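Local coordinates for protein vacuolar aminopeptidase 1 (Saccharomyces cerevisiae, PDB 5JGF) that removes amino acids, preferably neutral or hydrophobic ones, from the N-terminus of peptides as a zinc-dependent dodecameric vacuolar enzyme and is the major cargo of the cytoplasm-to-vacuole targeting pathway, at residues D344-Y349 with G431-S436; P365-T370 with K399-Q404. All coordinates share one frame; numbering follows the deposited sequence.

Contact 1. Residues D344-Y349 with G431-S436; sequences DVNHLY and GIAQLS. With ZN (zinc ion), chain K.
Leu348 has CG beside its own backbone N (chi1 -89°), and CG lies 3.6 Å from Ala433 CB. Asn346 has CG wedged between backbone N and carbonyl carbon (chi1 33°). The OD1 of Asn346 lies 3.2 Å from Ala433 CB. Two parallel neighbours of the central sheet in the M18 zinc aminopeptidase fold, strands 339-347 and 426-434, meet here at their C-terminal ends, beside the metal site. Gln434 reaches residues on both sides of His347: its N donates to Asn346 O (2.9 Å), and its O accepts from Leu348 N in a nearly straight bond (176°). Two bonds from Asn346 ND2, to Ser372 OG and Thr370 O, would limit how the amide can turn. Leu435 extends the apolar patch, CD2 lying 4.0 Å from Leu348 CB. Asp344 points away from this seam and chelates zinc through both carboxylate oxygens, OD1 the closer at 2.1 Å, with His91 and Asp262 on the same ion. His347, a substrate-binding residue by similarity, packs near His169 of a second subunit. A water in its ring plane joins His347 ND1 (2.8 Å) to Gln434 O (2.9 Å).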
loop_
_atom_site.group_PDB
_atom_site.type_symbol
_atom_site.label_atom_id
_atom_site.label_comp_id
_atom_site.label_asym_id
_atom_site.label_seq_id
_atom_site.Cartn_x
_atom_site.Cartn_y
_atom_site.Cartn_z
ATOM N N ASP D 344 -1.670 -27.130 -36.261
ATOM C CA ASP D 344 -0.731 -26.461 -35.373
ATOM C C ASP D 344 -0.795 -27.210 -34.046
ATOM O O ASP D 344 -1.874 -27.567 -33.574
ATOM C CB ASP D 344 -1.125 -24.993 -35.172
ATOM C CG ASP D 344 0.016 -24.151 -34.625
ATOM O OD1 ASP D 344 1.060 -24.730 -34.269
ATOM O OD2 ASP D 344 -0.131 -22.911 -34.553
ATOM N N VAL D 345 0.364 -27.469 -33.458
ATOM C CA VAL D 345 0.422 -28.190 -32.197
ATOM C C VAL D 345 -0.448 -27.542 -31.129
ATOM O O VAL D 345 -0.599 -26.321 -31.093
ATOM C CB VAL D 345 1.873 -28.266 -31.672
ATOM C CG1 VAL D 345 2.719 -29.117 -32.610
ATOM C CG2 VAL D 345 2.462 -26.859 -31.555
ATOM N N ASN D 346 -1.053 -28.369 -30.284
ATOM C CA ASN D 346 -1.858 -27.859 -29.189
ATOM C C ASN D 346 -1.260 -28.402 -27.893
ATOM O O ASN D 346 -0.187 -29.011 -27.909
ATOM C CB ASN D 346 -3.344 -28.222 -29.334
ATOM C CG ASN D 346 -3.562 -29.553 -30.010
ATOM O OD1 ASN D 346 -2.878 -30.526 -29.719
ATOM N ND2 ASN D 346 -4.541 -29.604 -30.911
ATOM N N HIS D 347 -1.949 -28.208 -26.778
ATOM C CA HIS D 347 -1.391 -28.590 -25.486
ATOM C C HIS D 347 -1.709 -29.934 -24.858
ATOM O O HIS D 347 -2.866 -30.245 -24.582
ATOM C CB HIS D 347 -1.736 -27.505 -24.464
ATOM C CG HIS D 347 -1.391 -26.120 -24.912
ATOM N ND1 HIS D 347 -0.098 -25.646 -24.938
ATOM C CD2 HIS D 347 -2.173 -25.109 -25.362
ATOM C CE1 HIS D 347 -0.096 -24.401 -25.382
ATOM N NE2 HIS D 347 -1.343 -24.052 -25.648
ATOM N N LEU D 348 -0.665 -30.718 -24.609
ATOM C CA LEU D 348 -0.829 -31.993 -23.928
ATOM C C LEU D 348 -1.109 -31.656 -22.469
ATOM O O LEU D 348 -0.611 -30.657 -21.949
ATOM C CB LEU D 348 0.459 -32.817 -23.972
ATOM C CG LEU D 348 0.718 -33.765 -25.137
ATOM C CD1 LEU D 348 2.101 -34.398 -24.968
ATOM C CD2 LEU D 348 -0.361 -34.843 -25.170
ATOM N N TYR D 349 -1.903 -32.489 -21.812
ATOM C CA TYR D 349 -2.197 -32.295 -20.403
ATOM C C TYR D 349 -0.873 -32.332 -19.639
ATOM O O TYR D 349 -0.076 -33.249 -19.827
ATOM C CB TYR D 349 -3.085 -33.434 -19.905
ATOM C CG TYR D 349 -3.433 -33.359 -18.436
ATOM C CD1 TYR D 349 -4.374 -32.444 -17.968
ATOM C CD2 TYR D 349 -2.831 -34.216 -17.515
ATOM C CE1 TYR D 349 -4.714 -32.387 -16.611
ATOM C CE2 TYR D 349 -3.162 -34.167 -16.159
ATOM C CZ TYR D 349 -4.104 -33.251 -15.717
ATOM O OH TYR D 349 -4.443 -33.202 -14.384
ATOM N N GLY D 431 -4.134 -30.639 -34.379
ATOM C CA GLY D 431 -2.700 -30.818 -34.414
ATOM C C GLY D 431 -2.237 -31.891 -33.466
ATOM O O GLY D 431 -3.042 -32.523 -32.785
ATOM N N ILE D 432 -0.930 -32.109 -33.446
ATOM C CA ILE D 432 -0.329 -33.091 -32.565
ATOM C C ILE D 432 -0.038 -32.317 -31.286
ATOM O O ILE D 432 0.606 -31.270 -31.327
ATOM C CB ILE D 432 0.985 -33.634 -33.170
ATOM C CG1 ILE D 432 0.688 -34.304 -34.518
ATOM C CG2 ILE D 432 1.641 -34.621 -32.206
ATOM C CD1 ILE D 432 1.929 -34.733 -35.294
ATOM N N ALA D 433 -0.537 -32.818 -30.160
ATOM C CA ALA D 433 -0.342 -32.149 -28.882
ATOM C C ALA D 433 1.067 -32.333 -28.342
ATOM O O ALA D 433 1.710 -33.353 -28.582
ATOM C CB ALA D 433 -1.362 -32.661 -27.867
ATOM N N GLN D 434 1.545 -31.333 -27.609
ATOM C CA GLN D 434 2.872 -31.394 -27.019
ATOM C C GLN D 434 2.888 -30.715 -25.658
ATOM O O GLN D 434 1.994 -29.938 -25.320
ATOM C CB GLN D 434 3.903 -30.699 -27.917
ATOM C CG GLN D 434 3.634 -29.214 -28.126
ATOM C CD GLN D 434 4.858 -28.465 -28.608
ATOM O OE1 GLN D 434 5.767 -28.158 -27.825
ATOM N NE2 GLN D 434 4.900 -28.174 -29.900
ATOM N N LEU D 435 3.915 -31.024 -24.880
ATOM C CA LEU D 435 4.100 -30.418 -23.571
ATOM C C LEU D 435 5.070 -29.267 -23.770
ATOM O O LEU D 435 5.818 -29.245 -24.748
ATOM C CB LEU D 435 4.740 -31.411 -22.598
ATOM C CG LEU D 435 3.887 -32.509 -21.967
ATOM C CD1 LEU D 435 4.797 -33.504 -21.255
ATOM C CD2 LEU D 435 2.897 -31.888 -20.993
ATOM N N SER D 436 5.037 -28.306 -22.855
ATOM C CA SER D 436 5.977 -27.194 -22.875
ATOM C C SER D 436 6.093 -26.421 -24.182
ATOM O O SER D 436 7.202 -26.121 -24.628
ATOM C CB SER D 436 7.363 -27.716 -22.483
ATOM O OG SER D 436 7.290 -28.548 -21.333
HETATM ZN ZN ZN K . 2.218 -23.074 -33.563
HETATM O O HOH W 1 1.009 -23.812 -31.603
HETATM O O HOH W 2 2.072 -27.249 -24.135
HETATM O O HOH W 3 2.305 -21.191 -32.766
#

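Contact 2. Residues P365-T370 with K399-Q404; sequences PNVGIT and KVQYFQ
Ile369 O accepts the backbone N-H of Gln401 at 2.9 Å, with an N-H...O angle of 162°; the CA of Val400 approaches the same oxygen as a weaker C-H donor. The Gln401 side chain reaches across to Val367 and Gly368. CG stands beside the backbone N (chi1 -49°); farther out, NE2 donates to Gly368 O at 3.1 Å, an acceptor lying nearly in the amide plane. Val364 N binds the other end of that amide, OE1, and together these bonds limit its rotation. Val367 packs against the amide, CB 3.7 Å from Gln401 CD, and its CG1 meets Lys399 CB, the two side chains crossing at about a right angle.

Strands 369-372 and 400-403 are the parallel strands of a beta-alpha-beta unit whose connection includes helix 383-396; strand 400-403 is an outermost strand of the large mixed sheet within this chain. At the start of the pairing, water stands in for direct strand bonds: one molecule accepts from Ile369 N and donates to Lys399 O, and another accepts from Lys399 N and donates to Val367 O (2.8 Å). Further along, Thr370 and Gln401 sit on the same face of the sheet, Thr370 OG1 3.6 Å from Gln401 CB. Ile369 turns to the other face, where helix 448-468 packs on it, and Val400 meets helix 383-396. Thr370 CG2 reaches Phe403 CB at 3.7 Å, while the Phe403 ring makes an edge-to-face pair with the His347 ring.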
loop_
_atom_site.group_PDB
_atom_site.type_symbol
_atom_site.label_atom_id
_atom_site.label_comp_id
_atom_site.label_asym_id
_atom_site.label_seq_id
_atom_site.Cartn_x
_atom_site.Cartn_y
_atom_site.Cartn_z
ATOM N N PRO D 365 -0.570 -38.261 -24.343
ATOM C CA PRO D 365 0.386 -38.786 -25.323
ATOM C C PRO D 365 0.047 -40.115 -25.997
ATOM O O PRO D 365 -0.656 -40.954 -25.438
ATOM C CB PRO D 365 1.683 -38.904 -24.517
ATOM C CG PRO D 365 1.475 -37.977 -23.334
ATOM C CD PRO D 365 0.035 -38.196 -23.002
ATOM N N ASN D 366 0.570 -40.274 -27.208
ATOM C CA ASN D 366 0.446 -41.500 -27.992
ATOM C C ASN D 366 -0.941 -42.063 -28.277
ATOM O O ASN D 366 -1.121 -43.283 -28.345
ATOM C CB ASN D 366 1.318 -42.573 -27.335
ATOM C CG ASN D 366 2.732 -42.082 -27.088
ATOM O OD1 ASN D 366 3.375 -41.547 -27.988
ATOM N ND2 ASN D 366 3.220 -42.257 -25.866
ATOM N N VAL D 367 -1.914 -41.184 -28.469
ATOM C CA VAL D 367 -3.273 -41.619 -28.763
ATOM C C VAL D 367 -3.678 -41.228 -30.180
ATOM O O VAL D 367 -4.107 -42.072 -30.965
ATOM C CB VAL D 367 -4.275 -41.013 -27.762
ATOM C CG1 VAL D 367 -5.704 -41.284 -28.214
ATOM C CG2 VAL D 367 -4.036 -41.614 -26.380
ATOM N N GLY D 368 -3.535 -39.948 -30.507
ATOM C CA GLY D 368 -3.901 -39.495 -31.835
ATOM C C GLY D 368 -3.980 -37.987 -31.955
ATOM O O GLY D 368 -3.653 -37.259 -31.017
ATOM N N ILE D 369 -4.426 -37.525 -33.117
ATOM C CA ILE D 369 -4.550 -36.100 -33.396
ATOM C C ILE D 369 -5.487 -35.436 -32.389
ATOM O O ILE D 369 -6.399 -36.072 -31.861
ATOM C CB ILE D 369 -5.086 -35.877 -34.839
ATOM C CG1 ILE D 369 -4.662 -34.500 -35.355
ATOM C CG2 ILE D 369 -6.609 -36.029 -34.869
ATOM C CD1 ILE D 369 -3.178 -34.402 -35.687
ATOM N N THR D 370 -5.256 -34.154 -32.124
ATOM C CA THR D 370 -6.086 -33.416 -31.185
ATOM C C THR D 370 -6.813 -32.277 -31.879
ATOM O O THR D 370 -6.201 -31.445 -32.542
ATOM C CB THR D 370 -5.246 -32.843 -30.021
ATOM O OG1 THR D 370 -4.668 -33.926 -29.285
ATOM C CG2 THR D 370 -6.123 -32.010 -29.078
ATOM N N LYS D 399 -7.763 -42.190 -33.744
ATOM C CA LYS D 399 -8.415 -41.705 -32.540
ATOM C C LYS D 399 -8.312 -40.179 -32.555
ATOM O O LYS D 399 -7.315 -39.623 -33.018
ATOM C CB LYS D 399 -7.727 -42.283 -31.302
ATOM C CG LYS D 399 -7.849 -43.806 -31.166
ATOM C CD LYS D 399 -9.298 -44.225 -30.921
ATOM C CE LYS D 399 -9.414 -45.629 -30.313
ATOM N NZ LYS D 399 -9.393 -46.732 -31.317
ATOM N N VAL D 400 -9.348 -39.509 -32.060
ATOM C CA VAL D 400 -9.381 -38.049 -32.027
ATOM C C VAL D 400 -9.525 -37.549 -30.591
ATOM O O VAL D 400 -10.379 -38.026 -29.845
ATOM C CB VAL D 400 -10.566 -37.507 -32.863
ATOM C CG1 VAL D 400 -10.648 -35.988 -32.753
ATOM C CG2 VAL D 400 -10.399 -37.916 -34.311
ATOM N N GLN D 401 -8.684 -36.594 -30.207
ATOM C CA GLN D 401 -8.742 -36.032 -28.861
ATOM C C GLN D 401 -9.231 -34.596 -28.946
ATOM O O GLN D 401 -9.335 -34.035 -30.035
ATOM C CB GLN D 401 -7.362 -36.066 -28.207
ATOM C CG GLN D 401 -6.669 -37.412 -28.297
ATOM C CD GLN D 401 -5.460 -37.484 -27.395
ATOM O OE1 GLN D 401 -5.588 -37.682 -26.186
ATOM N NE2 GLN D 401 -4.278 -37.309 -27.973
ATOM N N TYR D 402 -9.521 -34.003 -27.794
ATOM C CA TYR D 402 -10.016 -32.631 -27.743
ATOM C C TYR D 402 -9.167 -31.708 -26.885
ATOM O O TYR D 402 -8.589 -32.130 -25.884
ATOM C CB TYR D 402 -11.408 -32.572 -27.110
ATOM C CG TYR D 402 -12.585 -33.075 -27.905
ATOM C CD1 TYR D 402 -12.473 -33.428 -29.249
ATOM C CD2 TYR D 402 -13.839 -33.156 -27.303
ATOM C CE1 TYR D 402 -13.596 -33.851 -29.974
ATOM C CE2 TYR D 402 -14.954 -33.569 -28.007
ATOM C CZ TYR D 402 -14.831 -33.915 -29.339
ATOM O OH TYR D 402 -15.959 -34.311 -30.021
ATOM N N PHE D 403 -9.105 -30.442 -27.289
ATOM C CA PHE D 403 -8.460 -29.422 -26.482
ATOM C C PHE D 403 -9.248 -28.127 -26.601
ATOM O O PHE D 403 -9.509 -27.637 -27.704
ATOM C CB PHE D 403 -7.006 -29.129 -26.859
ATOM C CG PHE D 403 -6.410 -28.013 -26.029
ATOM C CD1 PHE D 403 -6.496 -26.688 -26.448
ATOM C CD2 PHE D 403 -5.898 -28.277 -24.761
ATOM C CE1 PHE D 403 -6.092 -25.639 -25.613
ATOM C CE2 PHE D 403 -5.492 -27.238 -23.916
ATOM C CZ PHE D 403 -5.592 -25.917 -24.344
ATOM N N GLN D 404 -9.653 -27.603 -25.447
ATOM C CA GLN D 404 -10.369 -26.337 -25.349
ATOM C C GLN D 404 -9.944 -25.764 -24.001
ATOM O O GLN D 404 -9.684 -26.516 -23.066
ATOM C CB GLN D 404 -11.894 -26.530 -25.381
ATOM C CG GLN D 404 -12.665 -25.200 -25.283
ATOM C CD GLN D 404 -14.125 -25.312 -25.697
ATOM O OE1 GLN D 404 -14.448 -25.941 -26.707
ATOM N NE2 GLN D 404 -15.011 -24.685 -24.929
HETATM O O HOH W 4 -4.806 -42.618 -33.581
HETATM O O HOH W 5 -5.288 -39.370 -35.026
#

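Both contacts belong to the same mixed sheet and are joined by strands 426-434 and 369-372, which run antiparallel as neighbours: Gly431 O takes the N-H of Thr370. Along the chain, contact 2 is nested inside the loop closed by contact 1. Contact 1 is wholly buried, and its backbone pairing and apolar packing adjoin a zinc ion and His347, a probable substrate-binding residue. Contact 2 lies nearer the sheet's margin and is partly open, with a glutamine amide and bridging waters supplementing the one direct backbone bond between its two segments. Residues of the second subunit pack on both, and a third subunit touches contact 2.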